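Local coordinates for RagA protein (Porphyromonas gingivalis, PDB 6SLN) that probably imports nutrients across the outer membrane of Porphyromonas gingivalis as a TonB-dependent receptor, with a plug domain held inside a beta-barrel, at residues V185-S190 / G736-L741; S193-G196 / G202-F205. All coordinates share one frame; numbering follows the deposited sequence.

Interaction 1. Residues V185-S190 / G736-L741; sequences VLKDAS and GVDLSL
Lys187 and Asp738 reach for one another from opposite directions, and a single salt bridge carries the contact. The backbones stay well apart, with the CA atoms of the two residues 9.9 Å from each other, so the span depends on the length of the lysine. Its chain is bent at chi3 (-125°), and this turn brings the ammonium to the acid in a hydrogen-bonded salt bridge, with Lys187 NZ 2.9 Å from Asp738 OD1. The nitrogen does not lie flat with the carboxylate: it approaches from above, 48° out of the plane. OD1 is also hydrogen-bonded to His147 NE2, while OD2 is bound by Asn760 ND2 of the barrel strand 752-764, so both oxygens are gripped and the group should have little freedom to rotate. Lys187 NZ has a second acceptor in the carbonyl of Ala127. Buried and paired in this way, the two charges probably stabilise each other. Lys187 lies just after plug strand 180-186 and Asp738 on barrel strand 732-746, which makes this a buried salt bridge between plug domain and barrel wall, in keeping with the TonB-dependent receptor fold, where the plug sits inside the barrel.

Interaction 2. Residues S193-G196 / G202-F205; sequences SIYG and GVVF
Tyr195 meets Val203 and Phe205 across this contact, and the residues before it in the loop lead up to its ring. At Ser193, OG is hydrogen-bonded to the carbonyl of Ser190, and the residue's own carbonyl takes Arg591 NE from the barrel. Next comes Ile194, whose side chain rests against Phe573 and Arg575 of the barrel strand 561-580. Its CG1 also covers one face of the ring of Tyr195, 3.4 Å above the plane and displaced toward the rim. Then follows Tyr195 itself. With CG anti to its own carbonyl carbon (chi1 -44°), the ring is swung across to strand 203-208, where it crosses the side chain of Val203 at about a right angle. The segments belong to the plug domain: the loop leaves strand 180-186 and returns along the antiparallel strand 203-208, its neighbour in the plug's mixed sheet, so the tyrosine folds back onto the strand that follows it. On the face opposite Ile194, Val203 CG1 makes a CH-pi contact, 4.2 Å from the centroid of the Tyr195 ring and 13° off its normal. The other methyl of this valine, CG2, packs by the near end of the ring, 3.8 Å from Tyr195 CD2. At the far end, Tyr195 OH comes obliquely to the ring of Phe205, 4.0 Å from its CD2. Ile161 of strand 159-162 touches the side chains of Tyr195, Val203 and Phe205, and Leu95 adds to the apolar surroundings of the two aromatic rings.

The centres of the two interactions lie about 13 Å apart, on the same side of the chain's centre, and strands 180-186 and 203-208, adjacent and antiparallel in the plug's mixed sheet, bind them together. Leu186 forms the join: its N lies 2.9 Å from Val203 O, a probable hydrogen bond, and its CD1 packs 3.8 Å from Tyr195 CE2. Along the chain, 193-196 and 202-205 follow 185-190 closely, whereas 736-741 comes more than 500 residues later, so interaction 2 falls wholly between the two halves of interaction 1. One is thus local, folding a plug loop onto its own sheet; the other ties that sheet to the distant barrel wall.

Interaction 1. Residues V185-S190 / G736-L741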
# COMPACT_ATOMS: atom_id res chain seq x y z
N VAL A 185 0.68 36.51 18.62
CA VAL A 185 1.89 35.82 19.00
C VAL A 185 2.09 36.04 20.49
O VAL A 185 2.17 37.19 20.95
CB VAL A 185 3.11 36.29 18.19
CG1 VAL A 185 4.36 35.50 18.58
CG2 VAL A 185 2.82 36.09 16.71
N LEU A 186 2.12 34.94 21.25
CA LEU A 186 2.27 34.97 22.70
C LEU A 186 3.71 34.62 23.07
O LEU A 186 4.18 33.52 22.76
CB LEU A 186 1.29 34.01 23.36
CG LEU A 186 -0.12 33.94 22.80
CD1 LEU A 186 -0.90 32.99 23.63
CD2 LEU A 186 -0.78 35.30 22.81
N LYS A 187 4.39 35.55 23.75
CA LYS A 187 5.82 35.45 23.94
C LYS A 187 6.26 35.02 25.34
O LYS A 187 7.36 34.50 25.48
CB LYS A 187 6.48 36.79 23.61
CG LYS A 187 6.01 37.39 22.29
CD LYS A 187 6.91 38.53 21.80
CE LYS A 187 6.11 39.81 21.53
NZ LYS A 187 6.94 41.00 21.12
N ASP A 188 5.43 35.23 26.37
CA ASP A 188 5.85 35.02 27.75
C ASP A 188 4.96 34.02 28.48
O ASP A 188 3.84 33.73 28.07
CB ASP A 188 5.86 36.34 28.52
CG ASP A 188 4.48 36.76 28.91
OD1 ASP A 188 3.74 37.22 28.02
OD2 ASP A 188 4.12 36.62 30.08
N ALA A 189 5.47 33.55 29.62
CA ALA A 189 4.85 32.46 30.36
C ALA A 189 3.48 32.82 30.89
O ALA A 189 2.64 31.94 31.10
CB ALA A 189 5.75 32.04 31.51
N SER A 190 3.23 34.10 31.15
CA SER A 190 1.90 34.49 31.60
C SER A 190 0.91 34.44 30.45
O SER A 190 -0.27 34.15 30.68
CB SER A 190 1.95 35.89 32.20
OG SER A 190 0.65 36.40 32.46
N GLY A 736 17.26 39.05 26.12
CA GLY A 736 17.01 39.90 24.97
C GLY A 736 15.98 40.97 25.27
O GLY A 736 15.45 41.07 26.38
N VAL A 737 15.69 41.76 24.23
CA VAL A 737 14.85 42.95 24.31
C VAL A 737 13.83 42.92 23.17
O VAL A 737 14.13 42.44 22.08
CB VAL A 737 15.70 44.23 24.26
CG1 VAL A 737 14.84 45.44 23.97
CG2 VAL A 737 16.43 44.40 25.59
N ASP A 738 12.62 43.40 23.44
CA ASP A 738 11.53 43.46 22.48
C ASP A 738 11.09 44.91 22.35
O ASP A 738 10.53 45.46 23.30
CB ASP A 738 10.35 42.60 22.93
CG ASP A 738 10.44 41.16 22.44
OD1 ASP A 738 9.42 40.44 22.54
OD2 ASP A 738 11.52 40.76 21.98
N LEU A 739 11.33 45.52 21.19
CA LEU A 739 10.92 46.90 20.96
C LEU A 739 9.94 46.96 19.80
O LEU A 739 10.17 46.35 18.75
CB LEU A 739 12.12 47.81 20.67
CG LEU A 739 11.71 49.26 20.38
CD1 LEU A 739 10.86 49.82 21.51
CD2 LEU A 739 12.92 50.13 20.14
N SER A 740 8.84 47.70 19.98
CA SER A 740 7.78 47.79 19.00
C SER A 740 7.25 49.21 18.98
O SER A 740 6.97 49.79 20.03
CB SER A 740 6.67 46.77 19.32
OG SER A 740 5.45 47.11 18.70
N LEU A 741 7.15 49.79 17.78
CA LEU A 741 6.69 51.16 17.58
C LEU A 741 5.67 51.20 16.45
O LEU A 741 5.84 50.55 15.41
CB LEU A 741 7.85 52.10 17.24
CG LEU A 741 9.12 51.86 18.04
CD1 LEU A 741 10.28 52.59 17.39
CD2 LEU A 741 8.93 52.29 19.50

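Interaction 2. Residues S193-G196 / G202-F205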
# COMPACT_ATOMS: atom_id res chain seq x y z
N SER A 193 -0.13 30.39 29.31
CA SER A 193 -0.33 29.49 30.44
C SER A 193 -1.36 28.39 30.19
O SER A 193 -1.29 27.35 30.85
CB SER A 193 -0.71 30.31 31.67
OG SER A 193 -1.65 31.30 31.33
N ILE A 194 -2.29 28.57 29.24
CA ILE A 194 -3.32 27.56 29.00
C ILE A 194 -2.95 26.61 27.85
O ILE A 194 -3.78 25.78 27.45
CB ILE A 194 -4.68 28.22 28.75
CG1 ILE A 194 -4.72 28.91 27.39
CG2 ILE A 194 -4.98 29.22 29.85
CD1 ILE A 194 -5.94 29.80 27.17
N TYR A 195 -1.72 26.67 27.34
CA TYR A 195 -1.23 25.74 26.32
C TYR A 195 -0.10 24.90 26.91
O TYR A 195 0.50 25.26 27.93
CB TYR A 195 -0.78 26.52 25.07
CG TYR A 195 -1.79 27.58 24.71
CD1 TYR A 195 -2.96 27.24 24.06
CD2 TYR A 195 -1.63 28.90 25.10
CE1 TYR A 195 -3.93 28.19 23.76
CE2 TYR A 195 -2.59 29.86 24.82
CZ TYR A 195 -3.74 29.50 24.14
OH TYR A 195 -4.70 30.44 23.85
N GLY A 196 0.18 23.75 26.28
CA GLY A 196 1.18 22.92 26.92
C GLY A 196 1.87 21.77 26.20
O GLY A 196 2.33 20.84 26.86
N GLY A 202 6.63 29.63 22.66
CA GLY A 202 5.66 30.62 22.25
C GLY A 202 4.45 29.96 21.63
O GLY A 202 4.42 28.76 21.34
N VAL A 203 3.42 30.76 21.43
CA VAL A 203 2.19 30.24 20.86
C VAL A 203 1.74 31.18 19.76
O VAL A 203 1.65 32.39 19.96
CB VAL A 203 1.10 30.07 21.94
CG1 VAL A 203 -0.24 29.85 21.28
CG2 VAL A 203 1.45 28.91 22.86
N VAL A 204 1.48 30.62 18.58
CA VAL A 204 0.97 31.37 17.44
C VAL A 204 -0.50 31.01 17.32
O VAL A 204 -0.84 29.88 16.93
CB VAL A 204 1.73 31.05 16.14
CG1 VAL A 204 1.39 32.06 15.06
CG2 VAL A 204 3.24 31.02 16.39
N PHE A 205 -1.37 31.94 17.66
CA PHE A 205 -2.80 31.73 17.60
C PHE A 205 -3.37 32.39 16.35
O PHE A 205 -3.29 33.62 16.21
CB PHE A 205 -3.48 32.28 18.85
CG PHE A 205 -4.86 31.75 19.07
CD1 PHE A 205 -5.95 32.34 18.45
CD2 PHE A 205 -5.07 30.66 19.89
CE1 PHE A 205 -7.22 31.86 18.65
CE2 PHE A 205 -6.34 30.17 20.10
CZ PHE A 205 -7.42 30.77 19.48